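Local coordinates for protein oxidoreductase (Thermotoga maritima, PDB 1ZH8) that binds NADP and probably catalyses the oxidation or reduction of an alcohol or carbonyl group on a substrate not yet identified, as a member of the Gfo/Idh/MocA family, at residues N141-P146 with P313-K318; E112-T117 with G199-A204; F295-Q300 with E304-D309. All coordinates share one frame; numbering follows the deposited sequence.

Contact 1 (N141-P146 with P313-K318); sequences NFRHVP and PVQALK. With NAP (NADP nicotinamide-adenine-dinucleotide phosphate), chain D; EDO (1,2-ethanediol), chain E.
Arg143 NH2 forms a salt bridge with Asp319 of helix 313-329 while the guanidinium lies against Gln315 on the first turn of that helix. Gln315 CB sits over one face of the group, offset toward the rim, with Arg143 NH1 at 3.6 Å. The amide of Gln315 is turned 85° from the guanidinium plane, and its OE1 is engaged by Arg208 of helix 195-211. A bend at chi3 (-132°) lays the arginine head across the first turn of helix 313-329, where NH2 is 3.4 Å from Gln315 O. An alanine at Arg143 is likely to leave Asp319 without this mate and to open a gap over Gln315 CB. Two residues before it in the loop, Asn141 faces the cofactor instead. Its OD1 accepts from NADP N7N at 2.9 Å with an N-H...O angle of 160°, while ND2 bonds to Ser290, which fixes which way round the amide stands. The loop thus carries an ion pair to helix 313-329 and an acceptor for the carboxamide N7N, a placement at the C-terminal edge of the Rossmann sheet, after strand 136-139, that belongs to the nicotinamide end of the NADP site.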
loop_
_atom_site.group_PDB
_atom_site.type_symbol
_atom_site.label_atom_id
_atom_site.label_comp_id
_atom_site.label_asym_id
_atom_site.label_seq_id
_atom_site.Cartn_x
_atom_site.Cartn_y
_atom_site.Cartn_z
ATOM N N ASN A 141 15.529 -19.108 -4.151
ATOM C CA ASN A 141 14.728 -19.892 -5.092
ATOM C C ASN A 141 13.650 -19.071 -5.828
ATOM O O ASN A 141 13.276 -19.412 -6.946
ATOM C CB ASN A 141 14.135 -21.127 -4.420
ATOM C CG ASN A 141 13.207 -20.761 -3.302
ATOM O OD1 ASN A 141 13.624 -20.182 -2.294
ATOM N ND2 ASN A 141 11.944 -21.039 -3.487
ATOM N N PHE A 142 13.189 -17.970 -5.242
ATOM C CA PHE A 142 12.242 -17.073 -5.947
ATOM C C PHE A 142 12.772 -16.528 -7.285
ATOM O O PHE A 142 11.986 -16.135 -8.137
ATOM C CB PHE A 142 11.755 -15.920 -5.045
ATOM C CG PHE A 142 10.558 -16.274 -4.168
ATOM C CD1 PHE A 142 10.504 -17.488 -3.469
ATOM C CD2 PHE A 142 9.486 -15.379 -4.043
ATOM C CE1 PHE A 142 9.383 -17.822 -2.658
ATOM C CE2 PHE A 142 8.354 -15.695 -3.247
ATOM C CZ PHE A 142 8.309 -16.923 -2.547
ATOM N N ARG A 143 14.091 -16.513 -7.478
ATOM C CA ARG A 143 14.667 -16.163 -8.785
ATOM C C ARG A 143 14.471 -17.239 -9.838
ATOM O O ARG A 143 14.870 -17.078 -10.994
ATOM C CB ARG A 143 16.157 -15.880 -8.659
ATOM C CG ARG A 143 16.483 -14.453 -8.820
ATOM C CD ARG A 143 17.852 -14.180 -8.259
ATOM N NE ARG A 143 17.661 -13.019 -7.446
ATOM C CZ ARG A 143 18.184 -12.811 -6.258
ATOM N NH1 ARG A 143 19.005 -13.675 -5.694
ATOM N NH2 ARG A 143 17.872 -11.690 -5.645
ATOM N N HIS A 144 13.875 -18.351 -9.433
ATOM C CA HIS A 144 13.732 -19.468 -10.345
ATOM C C HIS A 144 12.286 -19.887 -10.451
ATOM O O HIS A 144 12.019 -20.979 -10.948
ATOM C CB HIS A 144 14.563 -20.653 -9.853
ATOM C CG HIS A 144 16.018 -20.348 -9.688
ATOM N ND1 HIS A 144 16.954 -20.641 -10.659
ATOM C CD2 HIS A 144 16.702 -19.794 -8.663
ATOM C CE1 HIS A 144 18.152 -20.278 -10.239
ATOM N NE2 HIS A 144 18.027 -19.767 -9.028
ATOM N N VAL A 145 11.367 -19.035 -9.973
ATOM C CA VAL A 145 9.942 -19.368 -9.972
ATOM C C VAL A 145 9.317 -18.931 -11.321
ATOM O O VAL A 145 9.372 -17.762 -11.676
ATOM C CB VAL A 145 9.209 -18.777 -8.703
ATOM C CG1 VAL A 145 7.684 -18.922 -8.795
ATOM C CG2 VAL A 145 9.727 -19.432 -7.372
ATOM N N PRO A 146 8.755 -19.868 -12.096
ATOM C CA PRO A 146 8.353 -19.478 -13.471
ATOM C C PRO A 146 7.312 -18.354 -13.568
ATOM O O PRO A 146 7.395 -17.532 -14.479
ATOM C CB PRO A 146 7.820 -20.778 -14.081
ATOM C CG PRO A 146 7.546 -21.682 -12.905
ATOM C CD PRO A 146 8.501 -21.293 -11.819
ATOM N N PRO A 313 25.895 -13.651 -5.020
ATOM C CA PRO A 313 25.888 -13.017 -3.691
ATOM C C PRO A 313 25.432 -11.543 -3.703
ATOM O O PRO A 313 24.716 -11.123 -2.793
ATOM C CB PRO A 313 27.358 -13.143 -3.237
ATOM C CG PRO A 313 27.830 -14.385 -3.904
ATOM C CD PRO A 313 27.169 -14.353 -5.282
ATOM N N VAL A 314 25.846 -10.781 -4.719
ATOM C CA VAL A 314 25.480 -9.375 -4.884
ATOM C C VAL A 314 23.962 -9.221 -4.974
ATOM O O VAL A 314 23.377 -8.320 -4.362
ATOM C CB VAL A 314 26.200 -8.763 -6.141
ATOM C CG1 VAL A 314 25.721 -7.348 -6.464
ATOM C CG2 VAL A 314 27.712 -8.735 -5.926
ATOM N N GLN A 315 23.314 -10.122 -5.711
ATOM C CA GLN A 315 21.842 -10.114 -5.839
ATOM C C GLN A 315 21.175 -10.322 -4.489
ATOM O O GLN A 315 20.177 -9.661 -4.162
ATOM C CB GLN A 315 21.362 -11.197 -6.817
ATOM C CG GLN A 315 21.653 -10.921 -8.299
ATOM C CD GLN A 315 20.900 -9.708 -8.787
ATOM O OE1 GLN A 315 19.679 -9.621 -8.630
ATOM N NE2 GLN A 315 21.631 -8.728 -9.340
ATOM N N ALA A 316 21.734 -11.237 -3.701
ATOM C CA ALA A 316 21.115 -11.606 -2.434
ATOM C C ALA A 316 21.313 -10.462 -1.464
ATOM O O ALA A 316 20.448 -10.177 -0.631
ATOM C CB ALA A 316 21.724 -12.874 -1.885
ATOM N N LEU A 317 22.453 -9.788 -1.593
ATOM C CA LEU A 317 22.741 -8.677 -0.719
ATOM C C LEU A 317 21.720 -7.568 -0.991
ATOM O O LEU A 317 21.182 -6.967 -0.061
ATOM C CB LEU A 317 24.184 -8.205 -0.888
ATOM C CG LEU A 317 24.596 -7.163 0.162
ATOM C CD1 LEU A 317 24.643 -7.777 1.529
ATOM C CD2 LEU A 317 25.939 -6.494 -0.175
ATOM N N LYS A 318 21.434 -7.333 -2.270
ATOM C CA LYS A 318 20.399 -6.364 -2.649
ATOM C C LYS A 318 19.010 -6.750 -2.130
ATOM O O LYS A 318 18.244 -5.881 -1.732
ATOM C CB LYS A 318 20.372 -6.131 -4.166
ATOM C CG LYS A 318 21.629 -5.435 -4.699
ATOM C CD LYS A 318 21.721 -5.516 -6.235
ATOM C CE LYS A 318 22.877 -4.624 -6.726
ATOM N NZ LYS A 318 22.981 -4.543 -8.199
HETATM P PA NAP D . 16.332 -25.618 10.916
HETATM O O1A NAP D . 15.287 -26.668 10.800
HETATM O O2A NAP D . 16.534 -25.137 12.292
HETATM O O5B NAP D . 17.677 -26.175 10.243
HETATM C C5B NAP D . 18.937 -25.758 10.718
HETATM C C4B NAP D . 19.819 -26.986 10.836
HETATM O O4B NAP D . 21.163 -26.601 11.093
HETATM C C3B NAP D . 19.398 -27.882 11.996
HETATM O O3B NAP D . 19.626 -29.187 11.552
HETATM C C2B NAP D . 20.402 -27.484 13.064
HETATM O O2B NAP D . 20.669 -28.262 14.225
HETATM C C1B NAP D . 21.643 -27.333 12.212
HETATM N N9A NAP D . 22.683 -26.593 12.922
HETATM C C8A NAP D . 22.526 -25.588 13.851
HETATM N N7A NAP D . 23.755 -25.178 14.236
HETATM C C5A NAP D . 24.684 -25.912 13.568
HETATM C C6A NAP D . 26.073 -25.924 13.573
HETATM N N6A NAP D . 26.752 -25.109 14.363
HETATM N N1A NAP D . 26.756 -26.785 12.756
HETATM C C2A NAP D . 26.061 -27.651 11.946
HETATM N N3A NAP D . 24.690 -27.653 11.941
HETATM C C4A NAP D . 24.017 -26.797 12.736
HETATM O O3 NAP D . 15.908 -24.369 10.014
HETATM P PN NAP D . 15.586 -24.457 8.441
HETATM O O1N NAP D . 15.987 -25.748 7.797
HETATM O O2N NAP D . 14.228 -23.932 8.409
HETATM O O5D NAP D . 16.531 -23.330 7.783
HETATM C C5D NAP D . 17.897 -23.524 7.462
HETATM C C4D NAP D . 18.276 -22.571 6.330
HETATM O O4D NAP D . 17.410 -22.805 5.226
HETATM C C3D NAP D . 18.074 -21.110 6.745
HETATM O O3D NAP D . 19.123 -20.303 6.264
HETATM C C2D NAP D . 16.781 -20.694 6.086
HETATM O O2D NAP D . 16.748 -19.317 5.769
HETATM C C1D NAP D . 16.761 -21.593 4.859
HETATM N N1N NAP D . 15.391 -21.831 4.411
HETATM C C2N NAP D . 15.060 -21.468 3.137
HETATM C C3N NAP D . 13.761 -21.661 2.656
HETATM C C7N NAP D . 13.452 -21.471 1.191
HETATM O O7N NAP D . 12.112 -21.655 0.803
HETATM N N7N NAP D . 14.411 -21.151 0.300
HETATM C C4N NAP D . 12.801 -22.240 3.496
HETATM C C5N NAP D . 13.152 -22.624 4.797
HETATM C C6N NAP D . 14.459 -22.411 5.247
HETATM P P2B NAP D . 20.371 -29.799 14.602
HETATM O O1X NAP D . 21.458 -30.717 14.085
HETATM O O2X NAP D . 19.053 -30.260 14.024
HETATM O O3X NAP D . 20.341 -29.805 16.115
HETATM C C1 EDO E . 16.651 -19.920 -15.113
HETATM O O1 EDO E . 16.360 -20.683 -13.923
HETATM C C2 EDO E . 15.347 -19.415 -15.729
HETATM O O2 EDO E . 15.640 -18.464 -16.761
#

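Contact 2 (E112-T117 with G199-A204). With NAP (NADP nicotinamide-adenine-dinucleotide phosphate), chain D.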
loop_
_atom_site.group_PDB
_atom_site.type_symbol
_atom_site.label_atom_id
_atom_site.label_comp_id
_atom_site.label_asym_id
_atom_site.label_seq_id
_atom_site.Cartn_x
_atom_site.Cartn_y
_atom_site.Cartn_z
ATOM N N GLU A 112 21.875 -21.151 1.642
ATOM C CA GLU A 112 20.509 -20.670 1.705
ATOM C C GLU A 112 20.429 -19.175 1.975
ATOM O O GLU A 112 21.336 -18.585 2.566
ATOM C CB GLU A 112 19.702 -21.453 2.756
ATOM C CG GLU A 112 18.989 -22.662 2.193
ATOM C CD GLU A 112 17.870 -22.274 1.229
ATOM O OE1 GLU A 112 17.547 -21.065 1.127
ATOM O OE2 GLU A 112 17.331 -23.163 0.547
ATOM N N LYS A 113 19.332 -18.576 1.525
ATOM C CA LYS A 113 19.011 -17.206 1.876
ATOM C C LYS A 113 18.588 -17.186 3.340
ATOM O O LYS A 113 18.251 -18.233 3.887
ATOM C CB LYS A 113 17.870 -16.681 0.985
ATOM C CG LYS A 113 16.746 -17.688 0.646
ATOM C CD LYS A 113 15.998 -18.255 1.879
ATOM C CE LYS A 113 15.234 -17.183 2.618
ATOM N NZ LYS A 113 14.678 -17.647 3.895
ATOM N N PRO A 114 18.616 -16.011 3.993
ATOM C CA PRO A 114 19.226 -14.749 3.530
ATOM C C PRO A 114 20.740 -14.886 3.427
ATOM O O PRO A 114 21.324 -15.729 4.127
ATOM C CB PRO A 114 18.854 -13.747 4.636
ATOM C CG PRO A 114 17.670 -14.423 5.397
ATOM C CD PRO A 114 17.954 -15.875 5.306
ATOM N N ILE A 115 21.368 -14.070 2.571
ATOM C CA ILE A 115 22.809 -14.063 2.462
ATOM C C ILE A 115 23.488 -14.033 3.849
ATOM O O ILE A 115 24.413 -14.806 4.090
ATOM C CB ILE A 115 23.325 -12.939 1.536
ATOM C CG1 ILE A 115 24.828 -13.095 1.280
ATOM C CG2 ILE A 115 23.000 -11.562 2.094
ATOM C CD1 ILE A 115 25.454 -11.950 0.461
ATOM N N SER A 116 23.027 -13.168 4.750
ATOM C CA SER A 116 23.549 -13.099 6.120
ATOM C C SER A 116 22.548 -12.389 7.038
ATOM O O SER A 116 21.412 -12.175 6.640
ATOM C CB SER A 116 24.908 -12.407 6.178
ATOM O OG SER A 116 25.485 -12.575 7.459
ATOM N N THR A 117 22.975 -12.023 8.244
ATOM C CA THR A 117 22.068 -11.547 9.271
ATOM C C THR A 117 21.679 -10.098 9.041
ATOM O O THR A 117 20.651 -9.633 9.551
ATOM C CB THR A 117 22.722 -11.633 10.666
ATOM O OG1 THR A 117 23.976 -10.941 10.621
ATOM C CG2 THR A 117 22.967 -13.086 11.071
ATOM N N GLY A 199 11.536 -14.330 5.338
ATOM C CA GLY A 199 10.679 -14.450 4.176
ATOM C C GLY A 199 10.769 -13.265 3.237
ATOM O O GLY A 199 10.429 -13.380 2.069
ATOM N N GLY A 200 11.224 -12.117 3.734
ATOM C CA GLY A 200 11.258 -10.891 2.918
ATOM C C GLY A 200 12.224 -10.912 1.740
ATOM O O GLY A 200 11.886 -10.411 0.640
ATOM N N VAL A 201 13.415 -11.494 1.935
ATOM C CA VAL A 201 14.356 -11.630 0.821
ATOM C C VAL A 201 13.713 -12.306 -0.434
ATOM O O VAL A 201 13.940 -11.874 -1.556
ATOM C CB VAL A 201 15.722 -12.228 1.258
ATOM C CG1 VAL A 201 16.387 -11.284 2.258
ATOM C CG2 VAL A 201 15.574 -13.645 1.857
ATOM N N HIS A 202 12.864 -13.312 -0.232
ATOM C CA HIS A 202 12.102 -13.901 -1.351
ATOM C C HIS A 202 11.305 -12.858 -2.123
ATOM O O HIS A 202 11.400 -12.762 -3.358
ATOM C CB HIS A 202 11.117 -14.963 -0.856
ATOM C CG HIS A 202 11.778 -16.171 -0.295
ATOM N ND1 HIS A 202 12.670 -16.933 -1.019
ATOM C CD2 HIS A 202 11.679 -16.754 0.920
ATOM C CE1 HIS A 202 13.092 -17.937 -0.271
ATOM N NE2 HIS A 202 12.507 -17.850 0.911
ATOM N N HIS A 203 10.518 -12.078 -1.390
ATOM C CA HIS A 203 9.692 -11.058 -2.008
ATOM C C HIS A 203 10.518 -9.958 -2.721
ATOM O O HIS A 203 10.173 -9.543 -3.837
ATOM C CB HIS A 203 8.692 -10.522 -0.982
ATOM C CG HIS A 203 8.080 -11.605 -0.130
ATOM N ND1 HIS A 203 7.958 -11.500 1.241
ATOM C CD2 HIS A 203 7.624 -12.843 -0.449
ATOM C CE1 HIS A 203 7.427 -12.611 1.725
ATOM N NE2 HIS A 203 7.211 -13.442 0.720
ATOM N N ALA A 204 11.625 -9.519 -2.125
ATOM C CA ALA A 204 12.482 -8.539 -2.788
ATOM C C ALA A 204 13.070 -9.143 -4.061
ATOM O O ALA A 204 13.161 -8.475 -5.114
ATOM C CB ALA A 204 13.599 -8.075 -1.844
HETATM P PA NAP D . 16.332 -25.618 10.916
HETATM O O1A NAP D . 15.287 -26.668 10.800
HETATM O O2A NAP D . 16.534 -25.137 12.292
HETATM O O5B NAP D . 17.677 -26.175 10.243
HETATM C C5B NAP D . 18.937 -25.758 10.718
HETATM C C4B NAP D . 19.819 -26.986 10.836
HETATM O O4B NAP D . 21.163 -26.601 11.093
HETATM C C3B NAP D . 19.398 -27.882 11.996
HETATM O O3B NAP D . 19.626 -29.187 11.552
HETATM C C2B NAP D . 20.402 -27.484 13.064
HETATM O O2B NAP D . 20.669 -28.262 14.225
HETATM C C1B NAP D . 21.643 -27.333 12.212
HETATM N N9A NAP D . 22.683 -26.593 12.922
HETATM C C8A NAP D . 22.526 -25.588 13.851
HETATM N N7A NAP D . 23.755 -25.178 14.236
HETATM C C5A NAP D . 24.684 -25.912 13.568
HETATM C C6A NAP D . 26.073 -25.924 13.573
HETATM N N6A NAP D . 26.752 -25.109 14.363
HETATM N N1A NAP D . 26.756 -26.785 12.756
HETATM C C2A NAP D . 26.061 -27.651 11.946
HETATM N N3A NAP D . 24.690 -27.653 11.941
HETATM C C4A NAP D . 24.017 -26.797 12.736
HETATM O O3 NAP D . 15.908 -24.369 10.014
HETATM P PN NAP D . 15.586 -24.457 8.441
HETATM O O1N NAP D . 15.987 -25.748 7.797
HETATM O O2N NAP D . 14.228 -23.932 8.409
HETATM O O5D NAP D . 16.531 -23.330 7.783
HETATM C C5D NAP D . 17.897 -23.524 7.462
HETATM C C4D NAP D . 18.276 -22.571 6.330
HETATM O O4D NAP D . 17.410 -22.805 5.226
HETATM C C3D NAP D . 18.074 -21.110 6.745
HETATM O O3D NAP D . 19.123 -20.303 6.264
HETATM C C2D NAP D . 16.781 -20.694 6.086
HETATM O O2D NAP D . 16.748 -19.317 5.769
HETATM C C1D NAP D . 16.761 -21.593 4.859
HETATM N N1N NAP D . 15.391 -21.831 4.411
HETATM C C2N NAP D . 15.060 -21.468 3.137
HETATM C C3N NAP D . 13.761 -21.661 2.656
HETATM C C7N NAP D . 13.452 -21.471 1.191
HETATM O O7N NAP D . 12.112 -21.655 0.803
HETATM N N7N NAP D . 14.411 -21.151 0.300
HETATM C C4N NAP D . 12.801 -22.240 3.496
HETATM C C5N NAP D . 13.152 -22.624 4.797
HETATM C C6N NAP D . 14.459 -22.411 5.247
HETATM P P2B NAP D . 20.371 -29.799 14.602
HETATM O O1X NAP D . 21.458 -30.717 14.085
HETATM O O2X NAP D . 19.053 -30.260 14.024
HETATM O O3X NAP D . 20.341 -29.805 16.115
#
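Lys113 CB rests against Val201 CG2 at 3.9 Å, where the loop after strand 108-112 meets helix 195-211. From there the chain curls, with CG set between the backbone N and the carbonyl carbon (chi1 38°) and further bends at chi2 and chi3, and this brings it between the helix and the cofactor. CG approaches His202 CE1 at 3.8 Å. CD is shared, lying 3.6 Å from NADP C2N on the nicotinamide ring and 3.6 Å from His202 CE1. CE comes closest of all to the histidine, 3.3 Å from His202 NE2, the two side chains crossing at about a right angle, and it also touches Val201 CG2. At the tip, NZ donates to NADP O2D at 3.3 Å and forms a salt bridge with Asp198, on the same helix 195-211. The peptide bond to Pro114 is cis, and the proline ring also packs on Val201. The Glu-Lys-Pro sequence matches a family motif, in which the lysine is thought to take part in substrate binding or catalysis. Glu112 OE1 receives NADP N7N almost straight (171°), while His202 presents its ring edge to that same nitrogen and is positioned through ND1 by Glu140. No hydrogen bond joins the two segments directly; the ribose hydroxyl O2D is instead held twice, by NZ and by donating to Lys113 O at 2.6 Å, so ribose and carboxamide are both fixed by the loop.

Contact 3 (F295-Q300 with E304-D309); sequences FEDFYQ and EGKPND
Gln300 O accepts two backbone donors across the contact, Glu304 N at 3.0 Å and Lys306 N at 3.0 Å, which come from opposite faces of its carbonyl plane. The bond from Lys306 is nearly straight (173°), the one from Glu304 more bent. Alongside them Lys306 runs out extended, then turns at its last torsion (chi4 -64°) to place NZ 2.8 Å from Asp297 OD1, a salt bridge made on the syn lone pair. Glu304 reaches both Gln300 and Tyr299: its OE1 is 3.1 Å from Gln300 CG, and its OE2 meets the edge of the Tyr299 ring at CE2, in the ring plane, 3.8 Å away. One layer out, Gly305 adopts a positive phi, which favours glycine, where the chain leaves the helix. Asp297 OD2 is held by Tyr137 OH and by a water that donates to it at 2.9 Å and also donates to Asn308 OD1. Tyr299 is anchored through its hydroxyl to the backbone of Arg17. Near the C-terminal end of helix 290-303 a carbonyl thus takes an i to i+4 donor, Glu304 N, and a second, Lys306 N, while the Lys306 salt bridge and the water donating to OD2, with Tyr137 OH also bonded there, would probably favour the ionised carboxylate of Asp297.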
loop_
_atom_site.group_PDB
_atom_site.type_symbol
_atom_site.label_atom_id
_atom_site.label_comp_id
_atom_site.label_asym_id
_atom_site.label_seq_id
_atom_site.Cartn_x
_atom_site.Cartn_y
_atom_site.Cartn_z
ATOM N N PHE A 295 19.426 -25.808 -8.198
ATOM C CA PHE A 295 20.545 -26.760 -8.130
ATOM C C PHE A 295 21.110 -27.043 -9.524
ATOM O O PHE A 295 22.323 -27.171 -9.708
ATOM C CB PHE A 295 20.161 -28.053 -7.406
ATOM C CG PHE A 295 20.349 -27.991 -5.906
ATOM C CD1 PHE A 295 21.618 -28.058 -5.346
ATOM C CD2 PHE A 295 19.249 -27.885 -5.053
ATOM C CE1 PHE A 295 21.803 -27.991 -3.953
ATOM C CE2 PHE A 295 19.411 -27.823 -3.667
ATOM C CZ PHE A 295 20.702 -27.879 -3.113
ATOM N N GLU A 296 20.221 -27.099 -10.503
ATOM C CA GLU A 296 20.617 -27.211 -11.885
ATOM C C GLU A 296 21.503 -26.023 -12.252
ATOM O O GLU A 296 22.550 -26.201 -12.877
ATOM C CB GLU A 296 19.377 -27.274 -12.794
ATOM C CG GLU A 296 18.597 -28.590 -12.706
ATOM C CD GLU A 296 17.298 -28.635 -13.555
ATOM O OE1 GLU A 296 16.991 -27.670 -14.295
ATOM O OE2 GLU A 296 16.578 -29.660 -13.476
ATOM N N ASP A 297 21.088 -24.827 -11.840
ATOM C CA ASP A 297 21.776 -23.599 -12.224
ATOM C C ASP A 297 23.177 -23.558 -11.598
ATOM O O ASP A 297 24.172 -23.240 -12.267
ATOM C CB ASP A 297 20.927 -22.376 -11.837
ATOM C CG ASP A 297 21.543 -21.057 -12.284
ATOM O OD1 ASP A 297 21.747 -20.846 -13.491
ATOM O OD2 ASP A 297 21.798 -20.210 -11.420
ATOM N N PHE A 298 23.239 -23.929 -10.321
ATOM C CA PHE A 298 24.493 -24.062 -9.579
ATOM C C PHE A 298 25.430 -25.087 -10.234
ATOM O O PHE A 298 26.649 -24.876 -10.301
ATOM C CB PHE A 298 24.154 -24.467 -8.151
ATOM C CG PHE A 298 25.326 -24.849 -7.305
ATOM C CD1 PHE A 298 26.254 -23.898 -6.898
ATOM C CD2 PHE A 298 25.467 -26.161 -6.856
ATOM C CE1 PHE A 298 27.331 -24.254 -6.055
ATOM C CE2 PHE A 298 26.520 -26.527 -6.022
ATOM C CZ PHE A 298 27.452 -25.568 -5.618
ATOM N N TYR A 299 24.861 -26.185 -10.731
ATOM C CA TYR A 299 25.657 -27.160 -11.440
ATOM C C TYR A 299 26.303 -26.534 -12.668
ATOM O O TYR A 299 27.462 -26.815 -12.981
ATOM C CB TYR A 299 24.847 -28.403 -11.850
ATOM C CG TYR A 299 25.697 -29.357 -12.668
ATOM C CD1 TYR A 299 26.486 -30.320 -12.045
ATOM C CD2 TYR A 299 25.755 -29.256 -14.068
ATOM C CE1 TYR A 299 27.304 -31.177 -12.788
ATOM C CE2 TYR A 299 26.568 -30.110 -14.822
ATOM C CZ TYR A 299 27.335 -31.066 -14.173
ATOM O OH TYR A 299 28.128 -31.914 -14.903
ATOM N N GLN A 300 25.546 -25.706 -13.372
ATOM C CA GLN A 300 26.015 -25.140 -14.635
ATOM C C GLN A 300 27.080 -24.073 -14.363
ATOM O O GLN A 300 28.047 -23.928 -15.134
ATOM C CB GLN A 300 24.842 -24.590 -15.463
ATOM C CG GLN A 300 24.042 -25.677 -16.163
ATOM C CD GLN A 300 22.891 -25.127 -16.981
ATOM O OE1 GLN A 300 21.986 -24.495 -16.446
ATOM N NE2 GLN A 300 22.925 -25.363 -18.290
ATOM N N GLU A 304 29.941 -26.135 -15.818
ATOM C CA GLU A 304 29.840 -25.793 -17.236
ATOM C C GLU A 304 30.134 -24.335 -17.535
ATOM O O GLU A 304 29.833 -23.874 -18.615
ATOM C CB GLU A 304 28.461 -26.186 -17.775
ATOM C CG GLU A 304 28.278 -27.699 -17.944
ATOM C CD GLU A 304 26.828 -28.121 -18.182
ATOM O OE1 GLU A 304 25.905 -27.292 -17.966
ATOM O OE2 GLU A 304 26.622 -29.300 -18.572
ATOM N N GLY A 305 30.722 -23.619 -16.575
ATOM C CA GLY A 305 31.113 -22.203 -16.743
ATOM C C GLY A 305 30.023 -21.162 -17.041
ATOM O O GLY A 305 30.293 -20.138 -17.683
ATOM N N LYS A 306 28.793 -21.412 -16.594
ATOM C CA LYS A 306 27.718 -20.426 -16.727
ATOM C C LYS A 306 27.955 -19.292 -15.725
ATOM O O LYS A 306 28.294 -19.549 -14.568
ATOM C CB LYS A 306 26.350 -21.081 -16.499
ATOM C CG LYS A 306 25.153 -20.146 -16.691
ATOM C CD LYS A 306 23.811 -20.877 -16.564
ATOM C CE LYS A 306 22.628 -19.917 -16.594
ATOM N NZ LYS A 306 22.619 -18.976 -15.437
ATOM N N PRO A 307 27.830 -18.032 -16.179
ATOM C CA PRO A 307 27.883 -16.894 -15.263
ATOM C C PRO A 307 26.880 -17.022 -14.121
ATOM O O PRO A 307 25.786 -17.575 -14.304
ATOM C CB PRO A 307 27.512 -15.705 -16.153
ATOM C CG PRO A 307 27.920 -16.108 -17.498
ATOM C CD PRO A 307 27.689 -17.597 -17.578
ATOM N N ASN A 308 27.259 -16.496 -12.956
ATOM C CA ASN A 308 26.429 -16.574 -11.763
ATOM C C ASN A 308 25.487 -15.368 -11.573
ATOM O O ASN A 308 25.701 -14.541 -10.691
ATOM C CB ASN A 308 27.306 -16.811 -10.522
ATOM C CG ASN A 308 26.500 -17.273 -9.318
ATOM O OD1 ASN A 308 25.348 -17.670 -9.460
ATOM N ND2 ASN A 308 27.102 -17.232 -8.130
ATOM N N ASP A 309 24.447 -15.272 -12.395
ATOM C CA ASP A 309 23.482 -14.169 -12.282
ATOM C C ASP A 309 22.509 -14.372 -11.133
ATOM O O ASP A 309 22.284 -13.457 -10.346
ATOM C CB ASP A 309 22.658 -14.002 -13.562
ATOM C CG ASP A 309 23.508 -13.662 -14.762
ATOM O OD1 ASP A 309 24.759 -13.631 -14.631
ATOM O OD2 ASP A 309 22.921 -13.427 -15.847
HETATM O O HOH W 1 23.417 -17.820 -11.730
#

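Overall arrangement
Contacts 1 and 2 both reach the nicotinamide end of NADP; their centres are 8 Å apart. They also meet directly: Asn141 OD1 lies 3.1 Å from His202 CE1, and Ala316 CB packs 3.8 Å from Ile115 CB, joining helix 313-329 to the cofactor-binding loop. Contact 3 stands farther off, its centre 13 Å from that of contact 1, to which it is linked by Gln315 CG at 3.3 Å from Asp309 O and by His144 CE1 at 3.8 Å from Asp297 CB. The side chain of Asp297 is about 14 Å from NADP. Contacts 2 and 3 do not touch, their centres being 20 Å apart, so contact 1 bridges them.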